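PDB 3DZ1: dihydrodipicolinate synthase from Rhodopseudomonas palustris, which probably acts as a 4-hydroxy-tetrahydrodipicolinate synthase, a pyruvate-dependent lyase of the DapA family with a TIM-barrel fold. Local coordinates for residues T218-P223 against P250-E255; Q140-T145 against Y254-G259; R265-K270 against E294-L299; A10-I15 against M225-V230. All blocks are in the same frame, centred on the assembly; numbering follows the deposited sequence.

Contact 1 of 4, residues T218-P223 against P250-E255; sequences TGYCFP and PLIRYE
The ring of Tyr-220 lies between helix 238-255 and its own loop. Its CG stands anti to the backbone N (chi1 -177°), which sends the ring to the helix, where Ile-252 crosses it at about a right angle. Ile-252 CG1 sits over one face, 3.7 Å from the centroid of the Tyr-220 ring, in a CH-pi contact; the opposite face carries the backbone N of Phe-222. Leu-251 comes to the ring's edge, and its CD2 also touches the edge of the Phe-222 ring, 3.7 Å from Phe-222 CE2. Tyr-220 OH is hydrogen-bonded to His-248 ND1, one turn earlier on the helix. Glu-255, extended, reaches back to the loop backbone: its OE1 accepts from Cys-221 N at 3.1 Å (N-H...O angle 157°), using the syn lone pair. Its OE2 lies 3.2 Å from Gly-219 O, two acceptors whose proximity the salt bridge to Arg-265 would ease. Thr-218 OG1 accepts from Tyr-220 N at 2.8 Å, closing an ST turn where the last barrel strand ends. Such a loop at the C-terminal end of the strands is where TIM barrels place their active sites, and Met-217, predicted to bind pyruvate, comes just before Thr-218 on the strand.

Contact 2 of 4, residues Q140-T145 against Y254-G259; sequences QDYPLT and YEHQQG
No hydrogen bond joins 140-145 to 254-259, although polar side chains make up much of the meeting. Gln-258 and Tyr-142 reach for each other tip to tip, yet Gln-258 NE2 stops 3.8 Å from Tyr-142 OH, with the amide and ring planes 69° apart. The Gln-258 chain, bent at chi2 (-62°), instead lays its amide against a methyl: Thr-145 CG2 is 3.6 Å from Gln-258 OE1 and nearly as close to the nitrogen. That methyl stands beside its own backbone N because Thr-145 OG1 takes the crowded position between N and the carbonyl carbon (chi1 66°). Thr-145 also sets its CB over one face of the Tyr-142 ring, near the rim, so the tyrosine is backed by its own short helix. His-256 CE1 lies 4.5 Å from Leu-144 CD2 and from Tyr-142 OH. The loose spacing makes this a light surface touch. Here the loop at the C-terminal end of the fifth barrel strand, 137-141, with Tyr-142 as N-cap of helix 143-146, meets the connection between helices 238-255 and 260-271, where His-256 centres an inverse gamma turn. Leu-144 packs on Trp-173 of the second subunit, so the touch lies beside the subunit interface.

Contact 3 of 4, residues R265-K270 against E294-L299; sequences RKYVLK and EVDYLL
With CG anti to the backbone N (chi1 170°), Tyr-267 swings its ring away from helix 260-271 towards helix 289-301, and Asp-296, with CG anti to its carbonyl carbon, turns its carboxylate to meet it. The hydroxyl Tyr-267 OH donates to Asp-296 OD1 at 2.6 Å, a short bond made to the syn lone pair. The two side chains cross at about a right angle, but their flat groups are only 33° apart, and OD1 lies in the ring plane at its edge. Val-295 meets the same edge: its CG1, anti to its backbone N, lies 3.9 Å from Tyr-267 CE2 as the two side chains slide past each other in opposite directions. One methyl thus serves two neighbours, for Val-295 CG1 is also 3.9 Å from Val-268 CG2. A turn further along, Leu-299 CD1 approaches that Val-268 methyl more loosely, at 4.3 Å. Apolar packing accompanies a single polar tie, with the segment axes 11.4 Å apart at closest approach and crossing at -55°. Both helices belong to the C-terminal part that follows the barrel. Val-295 and Leu-299 also pack on helix 238-255, Val-268 touches Cys-221 in the loop after strand 215-218, and Glu-294 pairs with Arg-211 of the second subunit.

Contact 4 of 4, residues A10-I15 against M225-V230; sequences AGTFAI and MLVDVV
Thr-12 carries this contact between the first barrel strand and the helix that follows the last one. Its CB points at helix 223-234 and lies 3.8 Å from Val-227 CG2, the methyl that stands beside the backbone N of Val-227. From there the side chain branches. The methyl CG2, anti to the backbone N, only skims that same valine methyl, at 4.1 Å, and the residue also touches Thr-218 on the adjoining strand. The hydroxyl, beside the backbone N (chi1 -56°), runs deeper into the helix surface. Thr-12 OG1 settles between two residues one turn apart, 3.4 Å from Val-227 CA and 3.6 Å from Val-230 CG2. Neither is a polar partner, and no direct hydrogen bond crosses between the segments. A water bridges instead: it lies 3.1 Å from Thr-12 OG1 and donates to Val-227 O, 3.2 Å from the water. A buried polar tip is thereby connected to the helix backbone, at a carbonyl of the same residue whose CA and methyl it touches.

Gly-11 adds backbone to the packing, its CA 4.2 Å from Val-230 CG1. The positive phi of Gly-11 brings the place a CB would take up against the carbonyl O of Ala-10, a conformation suited to glycine. Strand and helix segments run nearly antiparallel, at 154°, with axes 7.8 Å apart. Backbone bonds from Gly-11 and Phe-13 to strand 215-218 join the first and eighth strands edge to edge. With helix 223-234 packed outside that seam, this is the closure of a TIM barrel.

How the contacts relate
Contacts 1, 3 and 4 follow the chain from the barrel's closing seam out to its C-terminal helices. Contact 4 opens on strand 11-15, and its segments alternate with those of contact 1, whose centre is 12 Å away; Thr-218 joins them by pairing with Phe-13 and Ile-15. Contact 1 lies about 9 Å, centre to centre, from contact 3, later in the chain, and the Glu-255 to Arg-265 salt bridge spans the two. Contacts 1 and 2 share Tyr-254 and Glu-255 at the end of helix 238-255, from which contact 2 reaches to the loop and helix 143-146 that follow strand 137-141. Contacts 1, 2 and 3 border the second subunit, so helix 238-255 relates barrel, C-terminal helices and assembly.

Contact 1 of 4, residues T218-P223 against P250-E255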
# COMPACT_ATOMS: atom_id res chain seq x y z
N THR A 218 -19.52 -6.91 17.96
CA THR A 218 -18.65 -8.08 17.82
C THR A 218 -19.09 -9.24 16.95
O THR A 218 -20.26 -9.61 16.92
CB THR A 218 -18.36 -8.65 19.23
OG1 THR A 218 -17.59 -9.85 19.11
CG2 THR A 218 -19.67 -8.96 19.95
N GLY A 219 -18.12 -9.82 16.25
CA GLY A 219 -18.36 -10.98 15.42
C GLY A 219 -17.88 -12.22 16.17
O GLY A 219 -17.91 -13.33 15.64
N TYR A 220 -17.44 -12.03 17.41
CA TYR A 220 -16.95 -13.12 18.25
C TYR A 220 -18.03 -14.20 18.42
O TYR A 220 -19.20 -13.88 18.64
CB TYR A 220 -16.53 -12.57 19.62
CG TYR A 220 -15.95 -13.60 20.56
CD1 TYR A 220 -14.90 -14.43 20.16
CD2 TYR A 220 -16.42 -13.72 21.87
CE1 TYR A 220 -14.35 -15.37 21.03
CE2 TYR A 220 -15.87 -14.65 22.75
CZ TYR A 220 -14.84 -15.47 22.32
OH TYR A 220 -14.30 -16.38 23.20
N CYS A 221 -17.62 -15.47 18.33
CA CYS A 221 -18.54 -16.59 18.44
C CYS A 221 -19.24 -16.78 19.78
O CYS A 221 -20.06 -17.68 19.94
CB CYS A 221 -17.85 -17.90 18.01
SG CYS A 221 -16.33 -18.30 18.89
N PHE A 222 -18.90 -15.94 20.76
CA PHE A 222 -19.56 -15.99 22.06
C PHE A 222 -20.06 -14.60 22.40
O PHE A 222 -19.64 -13.99 23.40
CB PHE A 222 -18.62 -16.51 23.14
CG PHE A 222 -18.47 -18.01 23.13
CD1 PHE A 222 -19.40 -18.81 23.77
CD2 PHE A 222 -17.41 -18.61 22.45
CE1 PHE A 222 -19.29 -20.21 23.73
CE2 PHE A 222 -17.29 -20.00 22.40
CZ PHE A 222 -18.24 -20.80 23.04
N PRO A 223 -20.95 -14.05 21.57
CA PRO A 223 -21.47 -12.71 21.84
C PRO A 223 -22.20 -12.71 23.17
O PRO A 223 -22.26 -11.69 23.85
CB PRO A 223 -22.40 -12.45 20.65
CG PRO A 223 -22.91 -13.83 20.33
CD PRO A 223 -21.66 -14.67 20.43
N PRO A 250 -7.92 -16.05 24.84
CA PRO A 250 -7.22 -17.03 24.00
C PRO A 250 -8.00 -17.32 22.71
O PRO A 250 -7.41 -17.39 21.63
CB PRO A 250 -7.11 -18.25 24.90
CG PRO A 250 -6.93 -17.63 26.25
CD PRO A 250 -8.00 -16.54 26.23
N LEU A 251 -9.31 -17.49 22.83
CA LEU A 251 -10.14 -17.77 21.66
C LEU A 251 -10.41 -16.50 20.87
O LEU A 251 -10.48 -16.53 19.64
CB LEU A 251 -11.47 -18.42 22.08
CG LEU A 251 -12.42 -18.80 20.94
CD1 LEU A 251 -11.73 -19.78 20.00
CD2 LEU A 251 -13.69 -19.42 21.53
N ILE A 252 -10.56 -15.38 21.57
CA ILE A 252 -10.78 -14.11 20.89
C ILE A 252 -9.60 -13.86 19.95
O ILE A 252 -9.79 -13.49 18.78
CB ILE A 252 -10.87 -12.94 21.90
CG1 ILE A 252 -12.22 -13.01 22.63
CG2 ILE A 252 -10.68 -11.60 21.18
CD1 ILE A 252 -12.35 -12.02 23.78
N ARG A 253 -8.38 -14.06 20.44
CA ARG A 253 -7.22 -13.81 19.59
C ARG A 253 -7.05 -14.85 18.49
O ARG A 253 -6.55 -14.52 17.41
CB ARG A 253 -5.93 -13.70 20.44
CG ARG A 253 -5.54 -14.94 21.18
CD ARG A 253 -4.71 -15.90 20.32
NE ARG A 253 -4.83 -17.24 20.88
CZ ARG A 253 -3.81 -18.03 21.19
NH1 ARG A 253 -2.56 -17.63 21.00
NH2 ARG A 253 -4.06 -19.22 21.72
N TYR A 254 -7.48 -16.08 18.73
CA TYR A 254 -7.36 -17.11 17.70
C TYR A 254 -8.28 -16.76 16.53
O TYR A 254 -7.91 -16.91 15.36
CB TYR A 254 -7.72 -18.50 18.24
CG TYR A 254 -7.23 -19.63 17.37
CD1 TYR A 254 -6.01 -20.26 17.62
CD2 TYR A 254 -7.96 -20.05 16.25
CE1 TYR A 254 -5.52 -21.27 16.78
CE2 TYR A 254 -7.49 -21.06 15.41
CZ TYR A 254 -6.27 -21.66 15.68
OH TYR A 254 -5.79 -22.64 14.84
N GLU A 255 -9.49 -16.30 16.86
CA GLU A 255 -10.47 -15.93 15.84
C GLU A 255 -10.08 -14.62 15.15
O GLU A 255 -10.53 -14.34 14.03
CB GLU A 255 -11.86 -15.76 16.49
CG GLU A 255 -13.00 -15.64 15.49
CD GLU A 255 -14.30 -15.19 16.13
OE1 GLU A 255 -14.79 -15.89 17.04
OE2 GLU A 255 -14.84 -14.14 15.72

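Contact 2 of 4, residues Q140-T145 against Y254-G259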
# COMPACT_ATOMS: atom_id res chain seq x y z
N GLN A 140 -17.41 3.49 10.13
CA GLN A 140 -16.49 2.39 10.46
C GLN A 140 -15.03 2.83 10.32
O GLN A 140 -14.60 3.25 9.24
CB GLN A 140 -16.74 1.18 9.56
CG GLN A 140 -15.71 0.08 9.74
CD GLN A 140 -16.04 -1.19 8.99
OE1 GLN A 140 -16.59 -1.15 7.89
NE2 GLN A 140 -15.71 -2.33 9.58
N ASP A 141 -14.30 2.74 11.42
CA ASP A 141 -12.89 3.12 11.50
C ASP A 141 -12.08 1.86 11.79
O ASP A 141 -11.91 1.47 12.94
CB ASP A 141 -12.72 4.15 12.62
CG ASP A 141 -11.28 4.59 12.82
OD1 ASP A 141 -10.45 4.35 11.92
OD2 ASP A 141 -11.00 5.19 13.87
N TYR A 142 -11.57 1.24 10.74
CA TYR A 142 -10.82 -0.02 10.86
C TYR A 142 -9.60 -0.01 9.94
O TYR A 142 -9.57 -0.71 8.92
CB TYR A 142 -11.78 -1.16 10.48
CG TYR A 142 -11.33 -2.57 10.79
CD1 TYR A 142 -10.30 -2.83 11.70
CD2 TYR A 142 -11.99 -3.65 10.21
CE1 TYR A 142 -9.95 -4.14 12.02
CE2 TYR A 142 -11.64 -4.96 10.53
CZ TYR A 142 -10.63 -5.20 11.43
OH TYR A 142 -10.31 -6.50 11.75
N PRO A 143 -8.57 0.76 10.31
CA PRO A 143 -7.32 0.89 9.54
C PRO A 143 -6.66 -0.44 9.18
O PRO A 143 -6.15 -0.61 8.07
CB PRO A 143 -6.43 1.72 10.47
CG PRO A 143 -7.41 2.55 11.22
CD PRO A 143 -8.51 1.58 11.53
N LEU A 144 -6.65 -1.38 10.12
CA LEU A 144 -6.02 -2.67 9.90
C LEU A 144 -6.40 -3.32 8.57
O LEU A 144 -5.55 -3.87 7.88
CB LEU A 144 -6.37 -3.64 11.04
CG LEU A 144 -5.70 -5.01 10.89
CD1 LEU A 144 -4.20 -4.84 11.07
CD2 LEU A 144 -6.26 -5.99 11.91
N THR A 145 -7.68 -3.26 8.21
CA THR A 145 -8.13 -3.89 6.97
C THR A 145 -8.48 -2.91 5.86
O THR A 145 -8.43 -3.26 4.68
CB THR A 145 -9.37 -4.76 7.23
OG1 THR A 145 -10.47 -3.93 7.62
CG2 THR A 145 -9.10 -5.78 8.34
N TYR A 254 -7.48 -16.08 18.73
CA TYR A 254 -7.36 -17.11 17.70
C TYR A 254 -8.28 -16.76 16.53
O TYR A 254 -7.91 -16.91 15.36
CB TYR A 254 -7.72 -18.50 18.24
CG TYR A 254 -7.23 -19.63 17.37
CD1 TYR A 254 -6.01 -20.26 17.62
CD2 TYR A 254 -7.96 -20.05 16.25
CE1 TYR A 254 -5.52 -21.27 16.78
CE2 TYR A 254 -7.49 -21.06 15.41
CZ TYR A 254 -6.27 -21.66 15.68
OH TYR A 254 -5.79 -22.64 14.84
N GLU A 255 -9.49 -16.30 16.86
CA GLU A 255 -10.47 -15.93 15.84
C GLU A 255 -10.08 -14.62 15.15
O GLU A 255 -10.53 -14.34 14.03
CB GLU A 255 -11.86 -15.76 16.49
CG GLU A 255 -13.00 -15.64 15.49
CD GLU A 255 -14.30 -15.19 16.13
OE1 GLU A 255 -14.79 -15.89 17.04
OE2 GLU A 255 -14.84 -14.14 15.72
N HIS A 256 -9.26 -13.83 15.83
CA HIS A 256 -8.80 -12.54 15.32
C HIS A 256 -7.65 -12.72 14.33
O HIS A 256 -6.61 -12.08 14.46
CB HIS A 256 -8.35 -11.66 16.49
CG HIS A 256 -7.95 -10.27 16.08
ND1 HIS A 256 -8.83 -9.38 15.50
CD2 HIS A 256 -6.77 -9.62 16.20
CE1 HIS A 256 -8.20 -8.24 15.27
NE2 HIS A 256 -6.95 -8.35 15.68
N GLN A 257 -7.83 -13.60 13.36
CA GLN A 257 -6.81 -13.83 12.34
C GLN A 257 -7.47 -13.59 10.99
O GLN A 257 -8.55 -14.10 10.73
CB GLN A 257 -6.29 -15.27 12.40
CG GLN A 257 -5.32 -15.54 13.52
CD GLN A 257 -4.83 -16.98 13.52
OE1 GLN A 257 -5.59 -17.90 13.85
NE2 GLN A 257 -3.58 -17.18 13.13
N GLN A 258 -6.83 -12.80 10.14
CA GLN A 258 -7.38 -12.51 8.82
C GLN A 258 -7.59 -13.78 8.01
O GLN A 258 -6.71 -14.62 7.92
CB GLN A 258 -6.45 -11.55 8.07
CG GLN A 258 -6.40 -10.16 8.67
CD GLN A 258 -7.76 -9.47 8.64
OE1 GLN A 258 -8.34 -9.26 7.57
NE2 GLN A 258 -8.27 -9.11 9.81
N GLY A 259 -8.78 -13.91 7.41
CA GLY A 259 -9.08 -15.08 6.61
C GLY A 259 -9.55 -16.26 7.43
O GLY A 259 -10.66 -16.77 7.25

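Contact 3 of 4, residues R265-K270 against E294-L299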
# COMPACT_ATOMS: atom_id res chain seq x y z
N ARG A 265 -15.16 -18.65 13.29
CA ARG A 265 -16.51 -18.24 13.69
C ARG A 265 -17.58 -19.22 13.25
O ARG A 265 -18.38 -19.69 14.06
CB ARG A 265 -16.88 -16.89 13.08
CG ARG A 265 -16.12 -15.69 13.60
CD ARG A 265 -16.56 -14.44 12.85
NE ARG A 265 -15.84 -13.25 13.28
CZ ARG A 265 -14.53 -13.07 13.16
NH1 ARG A 265 -13.78 -14.02 12.61
NH2 ARG A 265 -13.97 -11.95 13.57
N LYS A 266 -17.60 -19.51 11.96
CA LYS A 266 -18.60 -20.42 11.42
C LYS A 266 -18.48 -21.84 11.96
O LYS A 266 -19.49 -22.52 12.17
CB LYS A 266 -18.55 -20.41 9.89
CG LYS A 266 -19.18 -19.14 9.30
CD LYS A 266 -19.42 -19.27 7.80
CE LYS A 266 -20.39 -18.21 7.32
NZ LYS A 266 -20.75 -18.40 5.88
N TYR A 267 -17.25 -22.28 12.21
CA TYR A 267 -17.02 -23.61 12.76
C TYR A 267 -17.66 -23.69 14.15
O TYR A 267 -18.38 -24.64 14.47
CB TYR A 267 -15.52 -23.88 12.87
CG TYR A 267 -15.17 -25.13 13.65
CD1 TYR A 267 -15.48 -26.40 13.16
CD2 TYR A 267 -14.55 -25.04 14.90
CE1 TYR A 267 -15.18 -27.55 13.90
CE2 TYR A 267 -14.24 -26.18 15.64
CZ TYR A 267 -14.56 -27.43 15.13
OH TYR A 267 -14.27 -28.56 15.87
N VAL A 268 -17.40 -22.69 14.99
CA VAL A 268 -17.95 -22.68 16.34
C VAL A 268 -19.47 -22.48 16.38
O VAL A 268 -20.17 -23.15 17.13
CB VAL A 268 -17.27 -21.59 17.21
CG1 VAL A 268 -17.91 -21.55 18.59
CG2 VAL A 268 -15.78 -21.87 17.33
N LEU A 269 -19.97 -21.56 15.57
CA LEU A 269 -21.41 -21.30 15.54
C LEU A 269 -22.17 -22.55 15.11
O LEU A 269 -23.32 -22.75 15.51
CB LEU A 269 -21.73 -20.13 14.60
CG LEU A 269 -21.23 -18.77 15.09
CD1 LEU A 269 -21.43 -17.72 14.00
CD2 LEU A 269 -21.99 -18.37 16.35
N LYS A 270 -21.54 -23.38 14.29
CA LYS A 270 -22.17 -24.62 13.84
C LYS A 270 -22.15 -25.60 15.01
O LYS A 270 -23.15 -26.26 15.31
CB LYS A 270 -21.39 -25.22 12.66
CG LYS A 270 -21.95 -26.55 12.16
CD LYS A 270 -21.04 -27.16 11.11
CE LYS A 270 -21.48 -28.57 10.75
NZ LYS A 270 -20.46 -29.27 9.92
N GLU A 294 -7.22 -27.36 17.61
CA GLU A 294 -6.73 -26.25 18.42
C GLU A 294 -7.90 -25.41 18.92
O GLU A 294 -7.91 -25.00 20.08
CB GLU A 294 -5.75 -25.39 17.62
CG GLU A 294 -4.55 -26.18 17.09
CD GLU A 294 -3.62 -25.36 16.22
OE1 GLU A 294 -4.12 -24.56 15.41
OE2 GLU A 294 -2.39 -25.53 16.34
N VAL A 295 -8.87 -25.15 18.05
CA VAL A 295 -10.04 -24.38 18.45
C VAL A 295 -10.80 -25.18 19.51
O VAL A 295 -11.26 -24.63 20.51
CB VAL A 295 -10.99 -24.12 17.25
CG1 VAL A 295 -12.30 -23.49 17.74
CG2 VAL A 295 -10.30 -23.19 16.25
N ASP A 296 -10.93 -26.49 19.28
CA ASP A 296 -11.62 -27.35 20.24
C ASP A 296 -10.93 -27.29 21.59
O ASP A 296 -11.59 -27.30 22.64
CB ASP A 296 -11.63 -28.81 19.76
CG ASP A 296 -12.55 -29.04 18.57
OD1 ASP A 296 -13.39 -28.16 18.29
OD2 ASP A 296 -12.44 -30.10 17.92
N TYR A 297 -9.60 -27.25 21.58
CA TYR A 297 -8.84 -27.20 22.82
C TYR A 297 -9.18 -25.92 23.59
O TYR A 297 -9.42 -25.96 24.80
CB TYR A 297 -7.33 -27.24 22.53
CG TYR A 297 -6.48 -27.25 23.78
CD1 TYR A 297 -6.51 -28.33 24.67
CD2 TYR A 297 -5.63 -26.19 24.07
CE1 TYR A 297 -5.72 -28.34 25.82
CE2 TYR A 297 -4.83 -26.19 25.22
CZ TYR A 297 -4.88 -27.26 26.09
OH TYR A 297 -4.08 -27.27 27.21
N LEU A 298 -9.19 -24.79 22.89
CA LEU A 298 -9.50 -23.52 23.52
C LEU A 298 -10.92 -23.55 24.08
O LEU A 298 -11.18 -23.06 25.18
CB LEU A 298 -9.36 -22.38 22.51
CG LEU A 298 -7.94 -22.13 21.98
CD1 LEU A 298 -7.96 -20.98 20.99
CD2 LEU A 298 -7.00 -21.82 23.14
N LEU A 299 -11.84 -24.12 23.31
CA LEU A 299 -13.23 -24.23 23.73
C LEU A 299 -13.36 -25.05 25.01
O LEU A 299 -14.14 -24.71 25.90
CB LEU A 299 -14.07 -24.89 22.63
CG LEU A 299 -14.36 -24.05 21.38
CD1 LEU A 299 -15.02 -24.91 20.29
CD2 LEU A 299 -15.25 -22.87 21.75

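Contact 4 of 4, residues A10-I15 against M225-V230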
# COMPACT_ATOMS: atom_id res chain seq x y z
N ALA A 10 -26.17 1.38 22.85
CA ALA A 10 -25.15 0.81 23.72
C ALA A 10 -25.33 -0.69 23.86
O ALA A 10 -26.20 -1.28 23.22
CB ALA A 10 -25.21 1.47 25.10
N GLY A 11 -24.50 -1.31 24.69
CA GLY A 11 -24.61 -2.74 24.88
C GLY A 11 -23.81 -3.56 23.89
O GLY A 11 -22.71 -3.17 23.49
N THR A 12 -24.36 -4.69 23.48
CA THR A 12 -23.66 -5.56 22.55
C THR A 12 -24.42 -5.75 21.24
O THR A 12 -25.57 -6.17 21.23
CB THR A 12 -23.41 -6.94 23.19
OG1 THR A 12 -22.68 -6.78 24.42
CG2 THR A 12 -22.61 -7.83 22.25
N PHE A 13 -23.77 -5.42 20.13
CA PHE A 13 -24.35 -5.60 18.80
C PHE A 13 -23.59 -6.75 18.16
O PHE A 13 -22.37 -6.69 18.01
CB PHE A 13 -24.19 -4.35 17.93
CG PHE A 13 -25.28 -3.33 18.13
CD1 PHE A 13 -25.47 -2.72 19.36
CD2 PHE A 13 -26.12 -2.99 17.07
CE1 PHE A 13 -26.48 -1.77 19.54
CE2 PHE A 13 -27.13 -2.04 17.23
CZ PHE A 13 -27.31 -1.43 18.47
N ALA A 14 -24.29 -7.81 17.77
CA ALA A 14 -23.63 -8.95 17.15
C ALA A 14 -23.45 -8.75 15.64
O ALA A 14 -24.38 -8.33 14.96
CB ALA A 14 -24.43 -10.22 17.43
N ILE A 15 -22.26 -9.04 15.13
CA ILE A 15 -22.02 -8.93 13.70
C ILE A 15 -22.34 -10.32 13.15
O ILE A 15 -21.63 -11.29 13.42
CB ILE A 15 -20.56 -8.58 13.37
CG1 ILE A 15 -20.18 -7.27 14.06
CG2 ILE A 15 -20.39 -8.45 11.86
CD1 ILE A 15 -18.73 -6.87 13.87
N MSE A 225 -21.26 -14.10 25.88
CA MSE A 225 -20.33 -13.85 26.97
C MSE A 225 -19.80 -12.42 26.96
O MSE A 225 -19.48 -11.87 28.02
CB MSE A 225 -19.17 -14.85 26.93
CG MSE A 225 -19.60 -16.29 27.19
SE MSE A 225 -20.50 -16.54 28.92
CE MSE A 225 -22.33 -16.45 28.33
N LEU A 226 -19.70 -11.80 25.79
CA LEU A 226 -19.24 -10.42 25.75
C LEU A 226 -20.35 -9.52 26.30
O LEU A 226 -20.08 -8.41 26.78
CB LEU A 226 -18.85 -10.01 24.32
CG LEU A 226 -17.64 -10.75 23.74
CD1 LEU A 226 -17.19 -10.05 22.46
CD2 LEU A 226 -16.50 -10.78 24.75
N VAL A 227 -21.59 -10.00 26.24
CA VAL A 227 -22.72 -9.24 26.78
C VAL A 227 -22.42 -9.04 28.27
O VAL A 227 -22.61 -7.95 28.82
CB VAL A 227 -24.06 -10.03 26.64
CG1 VAL A 227 -25.13 -9.42 27.56
CG2 VAL A 227 -24.55 -9.99 25.20
N ASP A 228 -21.94 -10.10 28.92
CA ASP A 228 -21.59 -10.04 30.33
C ASP A 228 -20.36 -9.18 30.57
O ASP A 228 -20.29 -8.46 31.57
CB ASP A 228 -21.35 -11.45 30.90
CG ASP A 228 -22.63 -12.28 30.96
OD1 ASP A 228 -23.69 -11.72 31.29
OD2 ASP A 228 -22.56 -13.50 30.68
N VAL A 229 -19.38 -9.26 29.68
CA VAL A 229 -18.18 -8.43 29.84
C VAL A 229 -18.59 -6.96 29.81
O VAL A 229 -18.12 -6.16 30.62
CB VAL A 229 -17.15 -8.68 28.71
CG1 VAL A 229 -16.05 -7.63 28.77
CG2 VAL A 229 -16.56 -10.07 28.84
N VAL A 230 -19.48 -6.61 28.88
CA VAL A 230 -19.96 -5.23 28.76
C VAL A 230 -20.74 -4.85 30.02
O VAL A 230 -20.57 -3.75 30.57
CB VAL A 230 -20.85 -5.07 27.51
CG1 VAL A 230 -21.49 -3.68 27.48
CG2 VAL A 230 -20.02 -5.28 26.24
O HOH W 1 -24.14 -5.77 27.00